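Local coordinates for probable methyltransferase (Bordetella pertussis, PDB 3KTY), which probably transfers methyl groups from S-adenosyl-L-methionine to RNA, as a TrmH-family enzyme of which this chain is the SpoU methylase domain, at residues Pro81-Phe86 against Arg110-Asp115; Asp73-Ala78 against Asn134-Leu139; Cys100-Ala105 against Ala165-Tyr170; Ser26-Ile31 against Leu63-Arg68; Phe8-Phe13 against Asp114-Gly119. All blocks are in the same frame, centred on the assembly; numbering follows the deposited sequence.

Interaction 1: residues Pro81-Phe86 against Arg110-Asp115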
# COMPACT_ATOMS: atom_id res chain seq x y z
N PRO A 81 -5.45 26.19 -4.97
CA PRO A 81 -4.94 26.50 -3.62
C PRO A 81 -3.68 25.70 -3.24
O PRO A 81 -3.22 25.76 -2.11
CB PRO A 81 -6.11 26.12 -2.70
CG PRO A 81 -7.13 25.38 -3.57
CD PRO A 81 -6.52 25.19 -4.93
N VAL A 82 -3.08 25.00 -4.17
CA VAL A 82 -2.00 24.15 -3.75
C VAL A 82 -0.67 24.84 -3.86
O VAL A 82 -0.35 25.39 -4.90
CB VAL A 82 -1.99 22.85 -4.58
CG1 VAL A 82 -0.74 22.03 -4.22
CG2 VAL A 82 -3.30 22.07 -4.31
N THR A 83 0.14 24.76 -2.80
CA THR A 83 1.48 25.36 -2.82
C THR A 83 2.61 24.42 -3.21
O THR A 83 3.66 24.87 -3.65
CB THR A 83 1.81 26.11 -1.51
OG1 THR A 83 1.71 25.21 -0.39
CG2 THR A 83 0.87 27.27 -1.30
N LEU A 84 2.40 23.11 -3.07
CA LEU A 84 3.39 22.10 -3.45
C LEU A 84 2.67 20.85 -3.99
O LEU A 84 1.96 20.16 -3.25
CB LEU A 84 4.30 21.74 -2.26
CG LEU A 84 5.29 20.61 -2.57
CD1 LEU A 84 6.21 20.98 -3.74
CD2 LEU A 84 6.12 20.16 -1.32
N ALA A 85 2.83 20.59 -5.27
CA ALA A 85 2.07 19.55 -5.90
C ALA A 85 2.97 18.56 -6.53
O ALA A 85 3.82 18.93 -7.34
CB ALA A 85 1.11 20.11 -6.92
N PHE A 86 2.80 17.29 -6.18
CA PHE A 86 3.56 16.23 -6.84
C PHE A 86 2.78 15.52 -7.93
O PHE A 86 1.66 15.04 -7.69
CB PHE A 86 4.06 15.20 -5.83
CG PHE A 86 5.03 15.74 -4.87
CD1 PHE A 86 6.39 15.73 -5.18
CD2 PHE A 86 4.61 16.27 -3.66
CE1 PHE A 86 7.32 16.22 -4.28
CE2 PHE A 86 5.54 16.77 -2.73
CZ PHE A 86 6.89 16.75 -3.05
N ARG A 110 6.65 17.20 4.24
CA ARG A 110 6.69 17.46 5.67
C ARG A 110 7.34 18.79 5.95
O ARG A 110 6.87 19.56 6.78
CB ARG A 110 7.48 16.35 6.39
CG ARG A 110 8.01 16.73 7.76
CD ARG A 110 6.87 16.86 8.72
NE ARG A 110 7.35 17.21 10.06
CZ ARG A 110 7.46 16.33 11.06
NH1 ARG A 110 7.13 15.03 10.88
NH2 ARG A 110 7.87 16.75 12.24
N ARG A 111 8.44 19.03 5.25
CA ARG A 111 9.21 20.26 5.36
C ARG A 111 8.34 21.45 4.94
O ARG A 111 8.26 22.46 5.64
CB ARG A 111 10.42 20.15 4.41
CG ARG A 111 11.75 20.60 4.98
CD ARG A 111 12.92 19.94 4.24
NE ARG A 111 12.97 18.50 4.51
CZ ARG A 111 13.36 17.57 3.63
NH1 ARG A 111 13.37 16.28 3.96
NH2 ARG A 111 13.74 17.94 2.40
N HIS A 112 7.68 21.32 3.80
CA HIS A 112 6.80 22.35 3.31
C HIS A 112 5.68 22.65 4.31
O HIS A 112 5.44 23.79 4.63
CB HIS A 112 6.22 21.96 1.95
CG HIS A 112 5.45 23.06 1.29
ND1 HIS A 112 6.06 24.15 0.70
CD2 HIS A 112 4.11 23.24 1.12
CE1 HIS A 112 5.14 24.95 0.21
NE2 HIS A 112 3.95 24.43 0.46
N LEU A 113 5.02 21.63 4.83
CA LEU A 113 3.94 21.90 5.78
C LEU A 113 4.43 22.51 7.09
O LEU A 113 3.68 23.22 7.78
CB LEU A 113 3.12 20.65 6.04
CG LEU A 113 2.45 20.12 4.78
CD1 LEU A 113 1.56 18.95 5.12
CD2 LEU A 113 1.65 21.23 4.08
N ASP A 114 5.68 22.22 7.43
CA ASP A 114 6.25 22.74 8.65
C ASP A 114 6.77 24.14 8.42
O ASP A 114 6.75 24.95 9.34
CB ASP A 114 7.38 21.85 9.16
CG ASP A 114 6.87 20.67 9.98
OD1 ASP A 114 5.66 20.61 10.30
OD2 ASP A 114 7.69 19.79 10.29
N ASP A 115 7.26 24.43 7.22
CA ASP A 115 7.88 25.72 6.93
C ASP A 115 6.91 26.83 6.49
O ASP A 115 7.30 27.99 6.46
CB ASP A 115 9.00 25.57 5.89
CG ASP A 115 10.21 24.82 6.43
OD1 ASP A 115 10.27 24.60 7.65
OD2 ASP A 115 11.10 24.46 5.63
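With CG anti to the backbone N (chi1 -172°), His112 sends its imidazole out from the helix toward Thr83, whose OG1 is turned between its own backbone N and carbonyl carbon (chi1 58°), which points the hydroxyl at the ring edge. Hydroxyl and imidazole then meet in a hydrogen bond that lies in the ring plane. OG1 of Thr83 is 2.5 Å from NE2 of His112, short enough that the exact length deserves caution; either group could be the donor. Leu84 supplies the second contact, over a face of the same ring. Its CB sits 3.8 Å from the ring centroid and only 14° off the ring normal, a CH-pi contact, and further along the side chain CD2 comes to 3.7 Å from CB of His112. Leu84 and His112 run past each other in opposite directions; the imidazole thus has a polar partner at its rim and an aliphatic one over a face.

Thr83 OG1 is also bonded to Val120 N, which ties the histidine to the backbone just ahead of strand 121-125, a neighbouring strand of the sheet. Within the helix, Arg110 and Asp114 form an i to i+4 salt bridge, NE to OD2 2.6 Å, with the carboxylate oxygen in the guanidinium plane. Here the last turns of helix 102-115 lie beside the start of strand 84-89. That is the arrangement expected of a parallel alpha/beta fold, in which a helix running back against the strands ends near where they begin, as in the SPOUT methyltransferases.

Interaction 2: residues Asp73-Ala78 against Asn134-Leu139; sequences DTLEEA and NAQIEL
Leu75 reaches toward Gln136 and Leu139 from the first turn of helix 75-79. Its CB lies 4.1 Å from CD1 of Leu139. Beyond it CG is anti to the backbone N (chi1 -177°), which carries the branch toward Gln136 of helix 134-138. There CD2 lands on the backbone and the root of Gln136, 3.7 Å from its O and 3.8 Å from its CB. The side chain also packs on Ile14 of strand 11-16, so the contact rests on the central sheet.

Leu139 CD1 is shared. Glu76, bent at chi2 (92°), has its side chain crossing that of Leu139 at about a right angle, which brings the carboxylate onto this methyl, with Glu76 CD 3.7 Å from Leu139 CD1. Thr74 starts the helix as N-cap, OG1 accepting from Glu77 N at 3.1 Å. The amide of Leu75 lies in the first turn and donates to a water 3.0 Å from Leu75 N; the same water is a weak, 3.5 Å partner of Gln136 NE2.

The chemistry is therefore mostly dispersive: methyl groups meet aliphatic carbon, a backbone carbonyl and the carboxylate of Glu76, direct polar bonds between the two segments are lacking, and the one polar link runs weakly through water.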
# COMPACT_ATOMS: atom_id res chain seq x y z
N ASP A 73 -13.50 20.40 -13.43
CA ASP A 73 -13.26 20.00 -14.80
C ASP A 73 -11.80 20.12 -15.18
O ASP A 73 -11.35 19.50 -16.15
CB ASP A 73 -14.09 20.86 -15.75
CG ASP A 73 -15.60 20.60 -15.65
OD1 ASP A 73 -16.01 19.55 -15.10
OD2 ASP A 73 -16.38 21.47 -16.11
N THR A 74 -11.04 20.90 -14.43
CA THR A 74 -9.67 21.15 -14.83
C THR A 74 -8.68 20.99 -13.67
O THR A 74 -9.03 21.16 -12.50
CB THR A 74 -9.54 22.59 -15.36
OG1 THR A 74 -9.58 23.51 -14.26
CG2 THR A 74 -10.66 22.92 -16.42
N LEU A 75 -7.42 20.71 -14.00
CA LEU A 75 -6.42 20.49 -12.98
C LEU A 75 -6.02 21.87 -12.43
O LEU A 75 -5.75 22.06 -11.22
CB LEU A 75 -5.23 19.69 -13.56
CG LEU A 75 -4.09 19.29 -12.58
CD1 LEU A 75 -4.54 18.46 -11.36
CD2 LEU A 75 -2.95 18.57 -13.27
N GLU A 76 -6.02 22.85 -13.30
CA GLU A 76 -5.83 24.23 -12.87
C GLU A 76 -6.69 24.59 -11.66
O GLU A 76 -6.18 25.08 -10.66
CB GLU A 76 -6.09 25.20 -14.03
CG GLU A 76 -4.99 25.20 -15.10
CD GLU A 76 -5.23 24.21 -16.25
OE1 GLU A 76 -6.06 23.28 -16.10
OE2 GLU A 76 -4.58 24.38 -17.31
N GLU A 77 -8.01 24.39 -11.77
CA GLU A 77 -8.90 24.61 -10.64
C GLU A 77 -8.46 23.85 -9.37
O GLU A 77 -8.41 24.42 -8.25
CB GLU A 77 -10.32 24.20 -11.02
CG GLU A 77 -11.37 24.59 -9.96
CD GLU A 77 -11.58 26.15 -9.89
OE1 GLU A 77 -10.98 26.91 -10.69
OE2 GLU A 77 -12.36 26.61 -9.03
N ALA A 78 -8.15 22.56 -9.54
CA ALA A 78 -7.73 21.70 -8.41
C ALA A 78 -6.40 22.15 -7.76
O ALA A 78 -6.21 22.07 -6.54
CB ALA A 78 -7.70 20.25 -8.81
N ASN A 134 1.30 15.52 -20.66
CA ASN A 134 2.52 16.27 -20.43
C ASN A 134 2.18 17.63 -19.83
O ASN A 134 2.86 18.12 -18.91
CB ASN A 134 3.37 16.38 -21.70
CG ASN A 134 4.54 15.38 -21.70
OD1 ASN A 134 4.69 14.58 -20.77
ND2 ASN A 134 5.37 15.43 -22.74
N ALA A 135 1.08 18.20 -20.31
CA ALA A 135 0.60 19.49 -19.85
C ALA A 135 0.09 19.44 -18.42
O ALA A 135 0.19 20.42 -17.70
CB ALA A 135 -0.49 20.00 -20.78
N GLN A 136 -0.48 18.32 -18.00
CA GLN A 136 -0.92 18.19 -16.62
C GLN A 136 0.31 18.11 -15.71
O GLN A 136 0.42 18.81 -14.68
CB GLN A 136 -1.82 16.97 -16.48
CG GLN A 136 -3.16 17.17 -17.19
CD GLN A 136 -4.14 16.01 -17.02
OE1 GLN A 136 -3.77 14.82 -17.14
NE2 GLN A 136 -5.40 16.35 -16.75
N ILE A 137 1.26 17.29 -16.11
CA ILE A 137 2.52 17.20 -15.41
C ILE A 137 3.23 18.55 -15.30
O ILE A 137 3.71 18.91 -14.23
CB ILE A 137 3.43 16.17 -16.07
CG1 ILE A 137 2.83 14.77 -15.86
CG2 ILE A 137 4.85 16.26 -15.52
CD1 ILE A 137 3.55 13.66 -16.58
N GLU A 138 3.26 19.32 -16.38
CA GLU A 138 3.92 20.64 -16.33
C GLU A 138 3.31 21.58 -15.30
O GLU A 138 3.98 22.49 -14.82
CB GLU A 138 4.00 21.32 -17.71
CG GLU A 138 5.12 22.40 -17.74
CD GLU A 138 5.19 23.25 -19.02
OE1 GLU A 138 4.42 23.01 -19.98
OE2 GLU A 138 6.05 24.17 -19.07
N LEU A 139 2.05 21.34 -14.94
CA LEU A 139 1.36 22.16 -13.95
C LEU A 139 1.80 21.87 -12.51
O LEU A 139 1.49 22.63 -11.60
CB LEU A 139 -0.15 21.96 -14.05
CG LEU A 139 -0.88 22.45 -15.31
CD1 LEU A 139 -2.38 22.16 -15.23
CD2 LEU A 139 -0.63 23.95 -15.56
O HOH W 1 -6.91 19.50 -16.68

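Interaction 3: residues Cys100-Ala105 against Ala165-Tyr170; sequences CDIREA and AWELRY
Arg103 and Glu167 hold their flat ends nearly coplanar, the guanidinium and carboxylate planes being only 26° apart. Of the two carboxylate oxygens, OE2 is the better placed: it lies at the guanidinium edge and takes a bond from NH2 of Arg103 on its syn lone pair, 3.3 Å long with an angle of 148° at the hydrogen. NE of Arg103 adds two weak bonds, 3.2 Å to OE1 and 3.3 Å to OE2 of Glu167. Bends at chi2 and chi3 of the arginine, and at chi2 of the glutamate (-68°), curl both side chains into this pairing. Beneath it the aliphatic part of Glu167 lies across Ile102, whose CG1 and CG2 are both 3.9 Å from CG of the glutamate. A capping box fixes the start of the helix that carries Arg103: Glu104 N donates to Asp101 OD1 at 2.8 Å, and Asp101 N to Glu104 OE1 at 2.7 Å.

The stronger partners of the ion pair belong to the second subunit. Arg103 reaches Glu167 of that subunit and Glu167 reaches its Arg103, while Trp166 NE1 of the second subunit bonds Glu167 OE2. Asp101 and Tyr170 of opposite subunits are likewise hydrogen-bonded.

Two glutamates thus come together at a buried dimer interface, and the arginines of both chains probably offset their like charges and keep them ionised.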
# COMPACT_ATOMS: atom_id res chain seq x y z
N CYS A 100 12.50 12.26 -8.29
CA CYS A 100 12.55 11.94 -6.87
C CYS A 100 11.50 10.85 -6.58
O CYS A 100 10.47 10.77 -7.25
CB CYS A 100 12.38 13.19 -6.00
SG CYS A 100 10.71 13.54 -5.47
N ASP A 101 11.77 10.00 -5.62
CA ASP A 101 10.85 8.93 -5.32
C ASP A 101 9.87 9.37 -4.25
O ASP A 101 10.09 10.35 -3.55
CB ASP A 101 11.57 7.63 -4.92
CG ASP A 101 12.37 7.74 -3.61
OD1 ASP A 101 11.99 8.46 -2.65
OD2 ASP A 101 13.41 7.06 -3.55
N ILE A 102 8.81 8.59 -4.10
CA ILE A 102 7.73 8.92 -3.19
C ILE A 102 8.22 9.13 -1.76
O ILE A 102 7.60 9.83 -0.99
CB ILE A 102 6.63 7.82 -3.22
CG1 ILE A 102 5.42 8.23 -2.40
CG2 ILE A 102 7.17 6.45 -2.72
CD1 ILE A 102 4.69 9.41 -3.01
N ARG A 103 9.34 8.51 -1.41
CA ARG A 103 9.87 8.66 -0.05
C ARG A 103 10.55 10.04 0.14
O ARG A 103 10.34 10.69 1.14
CB ARG A 103 10.78 7.47 0.30
CG ARG A 103 11.67 7.67 1.50
CD ARG A 103 11.24 6.90 2.74
NE ARG A 103 10.54 5.62 2.53
CZ ARG A 103 10.96 4.43 2.97
NH1 ARG A 103 12.13 4.33 3.62
NH2 ARG A 103 10.21 3.35 2.79
N GLU A 104 11.35 10.46 -0.84
CA GLU A 104 11.85 11.83 -0.92
C GLU A 104 10.70 12.86 -0.97
O GLU A 104 10.71 13.89 -0.30
CB GLU A 104 12.82 11.97 -2.12
CG GLU A 104 14.02 11.02 -2.01
CD GLU A 104 14.75 10.73 -3.34
OE1 GLU A 104 14.09 10.63 -4.40
OE2 GLU A 104 15.99 10.58 -3.31
N ALA A 105 9.67 12.54 -1.74
CA ALA A 105 8.60 13.47 -1.95
C ALA A 105 7.86 13.68 -0.62
O ALA A 105 7.57 14.83 -0.22
CB ALA A 105 7.70 13.02 -3.09
N ALA A 165 -0.14 7.68 0.30
CA ALA A 165 -0.73 8.11 1.53
C ALA A 165 -0.02 7.48 2.73
O ALA A 165 0.07 8.09 3.78
CB ALA A 165 -2.24 7.79 1.54
N TRP A 166 0.47 6.25 2.57
CA TRP A 166 1.25 5.64 3.66
C TRP A 166 2.57 6.45 3.86
O TRP A 166 2.88 6.89 4.96
CB TRP A 166 1.45 4.10 3.43
CG TRP A 166 2.64 3.63 4.06
CD1 TRP A 166 3.80 3.31 3.45
CD2 TRP A 166 2.87 3.51 5.47
NE1 TRP A 166 4.75 2.97 4.39
CE2 TRP A 166 4.20 3.09 5.64
CE3 TRP A 166 2.07 3.73 6.61
CZ2 TRP A 166 4.78 2.89 6.89
CZ3 TRP A 166 2.64 3.51 7.86
CH2 TRP A 166 3.97 3.10 7.99
N GLU A 167 3.31 6.69 2.79
CA GLU A 167 4.53 7.52 2.87
C GLU A 167 4.32 8.89 3.51
O GLU A 167 5.09 9.34 4.38
CB GLU A 167 5.08 7.71 1.47
CG GLU A 167 5.77 6.36 0.96
CD GLU A 167 7.05 5.99 1.72
OE1 GLU A 167 7.64 6.85 2.41
OE2 GLU A 167 7.50 4.82 1.64
N LEU A 168 3.24 9.53 3.10
CA LEU A 168 2.89 10.82 3.63
C LEU A 168 2.52 10.73 5.08
O LEU A 168 2.93 11.53 5.88
CB LEU A 168 1.74 11.43 2.82
CG LEU A 168 2.23 12.03 1.51
CD1 LEU A 168 1.03 12.40 0.68
CD2 LEU A 168 3.09 13.24 1.82
N ARG A 169 1.72 9.75 5.43
CA ARG A 169 1.40 9.59 6.83
C ARG A 169 2.67 9.41 7.67
O ARG A 169 2.88 10.05 8.70
CB ARG A 169 0.46 8.39 7.00
CG ARG A 169 0.27 7.97 8.43
CD ARG A 169 -0.88 6.88 8.55
NE ARG A 169 -1.13 6.69 9.96
CZ ARG A 169 -1.83 7.52 10.72
NH1 ARG A 169 -2.42 8.57 10.19
NH2 ARG A 169 -1.94 7.29 12.02
N TYR A 170 3.53 8.52 7.22
CA TYR A 170 4.70 8.23 8.01
C TYR A 170 5.53 9.50 8.16
O TYR A 170 6.10 9.77 9.22
CB TYR A 170 5.56 7.13 7.36
CG TYR A 170 6.57 6.56 8.33
CD1 TYR A 170 6.21 5.54 9.21
CD2 TYR A 170 7.86 7.08 8.42
CE1 TYR A 170 7.12 5.02 10.14
CE2 TYR A 170 8.80 6.54 9.33
CZ TYR A 170 8.42 5.53 10.19
OH TYR A 170 9.33 5.03 11.11

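Interaction 4: residues Ser26-Ile31 against Leu63-Arg68; sequences SAARAI and LDVLER
Ala28 and Leu66 mark the near point of helices 26-31 and 63-67, with CA atoms 5.7 Å apart and short axes that approach to 8.5 Å at an angle of 121°. The small alanine makes this closeness possible. Its CB, directed at the other helix, touches CG1 of Val65 at 3.8 Å and CB of Leu66 at 4.2 Å.

Val65 carries most of its side of the contact through one methyl. With CG1 anti to the backbone N (chi1 163°), that branch settles beside the backbone of the opposing helix, 3.9 Å from O of Ala28. Ile31, one turn after Ala28, comes at the same methyl from farther along: its own CG1 stands between the backbone N and the carbonyl carbon, the chain then extends, and CD1 of Ile31 ends 4.1 Å from CG1 of Val65.

Both helices belong to the half of the alpha/beta fold built round strands 11-16, 39-42 and 70-72. Helix 21-33 makes the beta-alpha-beta crossover from strand 11-16 to strand 39-42, and helix 63-67 leads into the outer strand 70-72. Ile31 accordingly rests on Phe13 of strand 11-16, and Leu66 on Val24 as well as on Val56 and Ala59 of helix 53-59. Arg29, whose CB is directed away from helix 63-67, gives its NH1 to Gln159 OE1 of the second subunit.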
# COMPACT_ATOMS: atom_id res chain seq x y z
N SER A 26 -12.59 3.17 -3.57
CA SER A 26 -11.41 2.55 -2.98
C SER A 26 -10.41 3.61 -2.60
O SER A 26 -9.74 3.53 -1.56
CB SER A 26 -10.76 1.57 -3.97
OG SER A 26 -11.65 0.51 -4.24
N ALA A 27 -10.31 4.61 -3.48
CA ALA A 27 -9.50 5.79 -3.27
C ALA A 27 -9.84 6.47 -1.94
O ALA A 27 -8.96 6.84 -1.18
CB ALA A 27 -9.63 6.80 -4.48
N ALA A 28 -11.13 6.63 -1.67
CA ALA A 28 -11.53 7.35 -0.47
C ALA A 28 -11.17 6.58 0.78
O ALA A 28 -10.76 7.17 1.79
CB ALA A 28 -13.04 7.64 -0.51
N ARG A 29 -11.35 5.25 0.71
CA ARG A 29 -11.11 4.35 1.83
C ARG A 29 -9.61 4.28 2.04
O ARG A 29 -9.11 4.48 3.15
CB ARG A 29 -11.70 2.95 1.56
CG ARG A 29 -11.70 2.06 2.79
CD ARG A 29 -12.15 0.60 2.55
NE ARG A 29 -11.10 -0.33 2.99
CZ ARG A 29 -10.75 -0.55 4.26
NH1 ARG A 29 -9.76 -1.39 4.54
NH2 ARG A 29 -11.40 0.05 5.26
N ALA A 30 -8.89 4.00 0.97
CA ALA A 30 -7.43 4.09 1.05
C ALA A 30 -6.94 5.33 1.83
O ALA A 30 -6.21 5.20 2.80
CB ALA A 30 -6.82 4.08 -0.34
N ILE A 31 -7.32 6.54 1.42
CA ILE A 31 -6.76 7.70 2.14
C ILE A 31 -7.26 7.85 3.56
O ILE A 31 -6.54 8.28 4.45
CB ILE A 31 -6.80 9.06 1.36
CG1 ILE A 31 -8.24 9.52 1.11
CG2 ILE A 31 -6.00 8.97 0.05
CD1 ILE A 31 -8.28 10.90 0.51
N LEU A 63 -17.37 6.87 3.66
CA LEU A 63 -18.42 7.49 2.86
C LEU A 63 -18.42 9.01 2.96
O LEU A 63 -18.77 9.70 2.00
CB LEU A 63 -19.78 6.96 3.26
CG LEU A 63 -20.39 6.31 2.03
CD1 LEU A 63 -21.42 5.22 2.40
CD2 LEU A 63 -20.99 7.41 1.11
N ASP A 64 -18.05 9.50 4.14
CA ASP A 64 -17.84 10.92 4.38
C ASP A 64 -16.75 11.55 3.49
O ASP A 64 -16.91 12.64 2.99
CB ASP A 64 -17.52 11.15 5.87
CG ASP A 64 -16.21 10.47 6.32
OD1 ASP A 64 -15.68 10.84 7.41
OD2 ASP A 64 -15.71 9.57 5.59
N VAL A 65 -15.62 10.87 3.32
CA VAL A 65 -14.54 11.41 2.51
C VAL A 65 -15.06 11.51 1.09
O VAL A 65 -14.76 12.46 0.35
CB VAL A 65 -13.29 10.49 2.58
CG1 VAL A 65 -12.29 10.78 1.45
CG2 VAL A 65 -12.61 10.64 3.91
N LEU A 66 -15.87 10.51 0.75
CA LEU A 66 -16.41 10.32 -0.58
C LEU A 66 -17.45 11.37 -0.91
O LEU A 66 -17.46 11.89 -2.01
CB LEU A 66 -17.06 8.95 -0.66
CG LEU A 66 -17.59 8.66 -2.05
CD1 LEU A 66 -16.47 8.62 -3.11
CD2 LEU A 66 -18.42 7.35 -2.06
N GLU A 67 -18.32 11.67 0.04
CA GLU A 67 -19.32 12.72 -0.11
C GLU A 67 -18.64 14.06 -0.33
O GLU A 67 -18.91 14.74 -1.31
CB GLU A 67 -20.20 12.81 1.12
CG GLU A 67 -21.36 11.87 1.13
CD GLU A 67 -21.83 11.54 2.54
OE1 GLU A 67 -21.10 11.86 3.51
OE2 GLU A 67 -22.93 10.96 2.68
N ARG A 68 -17.76 14.43 0.59
CA ARG A 68 -17.08 15.72 0.56
C ARG A 68 -16.11 15.94 -0.59
O ARG A 68 -15.58 17.03 -0.73
CB ARG A 68 -16.33 15.98 1.87
CG ARG A 68 -17.26 16.13 3.09
CD ARG A 68 -16.48 16.44 4.38
NE ARG A 68 -15.65 15.32 4.84
CZ ARG A 68 -14.35 15.12 4.57
NH1 ARG A 68 -13.75 14.05 5.08
NH2 ARG A 68 -13.65 15.97 3.81

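Interaction 5: residues Phe8-Phe13 against Asp114-Gly119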
# COMPACT_ATOMS: atom_id res chain seq x y z
N PHE A 8 -2.75 17.01 8.74
CA PHE A 8 -3.23 16.08 7.75
C PHE A 8 -4.30 16.68 6.83
O PHE A 8 -4.47 16.23 5.70
CB PHE A 8 -3.77 14.83 8.43
CG PHE A 8 -2.71 13.83 8.78
CD1 PHE A 8 -2.66 12.60 8.15
CD2 PHE A 8 -1.76 14.13 9.76
CE1 PHE A 8 -1.67 11.67 8.48
CE2 PHE A 8 -0.76 13.21 10.11
CZ PHE A 8 -0.71 11.98 9.47
N SER A 9 -5.02 17.70 7.31
CA SER A 9 -6.07 18.32 6.49
C SER A 9 -5.47 19.14 5.36
O SER A 9 -6.17 19.57 4.45
CB SER A 9 -6.96 19.21 7.34
OG SER A 9 -6.21 20.32 7.80
N ARG A 10 -4.16 19.31 5.39
CA ARG A 10 -3.44 20.17 4.44
C ARG A 10 -2.80 19.40 3.32
O ARG A 10 -2.01 19.96 2.52
CB ARG A 10 -2.40 21.00 5.19
CG ARG A 10 -3.03 22.03 6.11
CD ARG A 10 -1.98 22.51 7.07
NE ARG A 10 -0.89 23.18 6.37
CZ ARG A 10 0.21 23.60 6.99
NH1 ARG A 10 1.17 24.21 6.30
NH2 ARG A 10 0.33 23.43 8.30
N VAL A 11 -3.15 18.12 3.25
CA VAL A 11 -2.75 17.28 2.14
C VAL A 11 -3.95 16.89 1.29
O VAL A 11 -4.98 16.46 1.82
CB VAL A 11 -2.00 15.98 2.66
CG1 VAL A 11 -1.76 15.04 1.51
CG2 VAL A 11 -0.66 16.35 3.37
N ARG A 12 -3.79 16.96 -0.02
CA ARG A 12 -4.87 16.60 -0.95
C ARG A 12 -4.46 15.61 -1.97
O ARG A 12 -3.35 15.71 -2.50
CB ARG A 12 -5.31 17.83 -1.73
CG ARG A 12 -6.21 18.63 -0.92
CD ARG A 12 -5.73 20.00 -0.91
NE ARG A 12 -6.57 20.76 -1.77
CZ ARG A 12 -7.33 21.77 -1.37
NH1 ARG A 12 -7.35 22.16 -0.11
NH2 ARG A 12 -8.06 22.36 -2.26
N PHE A 13 -5.37 14.69 -2.32
CA PHE A 13 -5.11 13.69 -3.36
C PHE A 13 -6.03 13.90 -4.55
O PHE A 13 -7.26 13.83 -4.44
CB PHE A 13 -5.28 12.26 -2.82
CG PHE A 13 -4.40 11.97 -1.63
CD1 PHE A 13 -3.22 11.28 -1.77
CD2 PHE A 13 -4.74 12.46 -0.38
CE1 PHE A 13 -2.39 11.03 -0.68
CE2 PHE A 13 -3.94 12.21 0.71
CZ PHE A 13 -2.77 11.51 0.56
N ASP A 114 5.68 22.22 7.43
CA ASP A 114 6.25 22.74 8.65
C ASP A 114 6.77 24.14 8.42
O ASP A 114 6.75 24.95 9.34
CB ASP A 114 7.38 21.85 9.16
CG ASP A 114 6.87 20.67 9.98
OD1 ASP A 114 5.66 20.61 10.30
OD2 ASP A 114 7.69 19.79 10.29
N ASP A 115 7.26 24.43 7.22
CA ASP A 115 7.88 25.72 6.93
C ASP A 115 6.91 26.83 6.49
O ASP A 115 7.30 27.99 6.46
CB ASP A 115 9.00 25.57 5.89
CG ASP A 115 10.21 24.82 6.43
OD1 ASP A 115 10.27 24.60 7.65
OD2 ASP A 115 11.10 24.46 5.63
N THR A 116 5.68 26.49 6.13
CA THR A 116 4.68 27.48 5.72
C THR A 116 3.48 27.43 6.65
O THR A 116 3.09 26.37 7.14
CB THR A 116 4.14 27.27 4.27
OG1 THR A 116 3.52 25.99 4.19
CG2 THR A 116 5.24 27.35 3.24
N GLU A 117 2.88 28.59 6.89
CA GLU A 117 1.70 28.67 7.73
C GLU A 117 0.55 27.88 7.11
O GLU A 117 -0.05 27.02 7.74
CB GLU A 117 1.29 30.14 7.89
CG GLU A 117 0.40 30.37 9.08
CD GLU A 117 0.89 29.60 10.30
OE1 GLU A 117 2.12 29.52 10.51
OE2 GLU A 117 0.03 29.07 11.04
N ALA A 118 0.28 28.17 5.85
CA ALA A 118 -0.88 27.60 5.19
C ALA A 118 -0.55 26.96 3.83
O ALA A 118 -1.35 27.01 2.90
CB ALA A 118 -1.99 28.65 5.06
N GLY A 119 0.64 26.37 3.73
CA GLY A 119 0.99 25.57 2.57
C GLY A 119 0.03 24.41 2.40
O GLY A 119 -0.59 23.94 3.33
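Arg10, in the type I turn Phe8-Val11 that leads into strand 11-16 of the alpha/beta fold, reaches across to the backbone of Thr116 and Gly119, in the loop joining helix 102-115 to the next strand, 121-125. Carbonyl oxygens make up the first shell. NE donates to Gly119 O at 3.1 Å in a nearly straight bond (163°), with the acceptor in the guanidinium plane and the donor in the carbonyl plane. NH1 donates to Thr116 O at 3.0 Å, less regularly, since NH1 stands well above the plane of that carbonyl. Glu117 O lies over one face of the guanidinium, 3.4 Å from NH1 of Arg10 but at an angle too poor for a hydrogen bond.

A bend at chi3 (62°) turns the arginine's end into the loop. NH1 also makes a weak bond to Leu113 O, so the positive group sits by the carbonyl end of the helix, where the charge is probably welcome.

Outside this shell the loop is held by Thr116. Its hydroxyl bonds to His112 O, one turn back in the helix, and also accepts a weak bond from the amide of Gly119, with Gly119 N 2.9 Å from Thr116 OG1.

Overall arrangement
Interactions 1 and 5 are neighbours, their centres about 6 Å apart; both use the end of helix 102-115, and Leu113 CD2 lies 3.6 Å from Gly119 O. Interaction 3 takes the start of that helix, its centre about 13 Å from that of interaction 1, and Phe86 CE1 meets Ala105 CB at 3.4 Å between them. Phe13 joins interactions 3, 4 and 5, touching Ala165, Leu168 and Ile31. The centre of interaction 2 is about 17 Å from that of interaction 1, and its nearest atoms come within about 5 Å of interaction 5 without touching. In SPOUT relatives the knotted C-terminal part forms both the cofactor pocket and much of the dimer interface; interaction 3 is consistent with the latter.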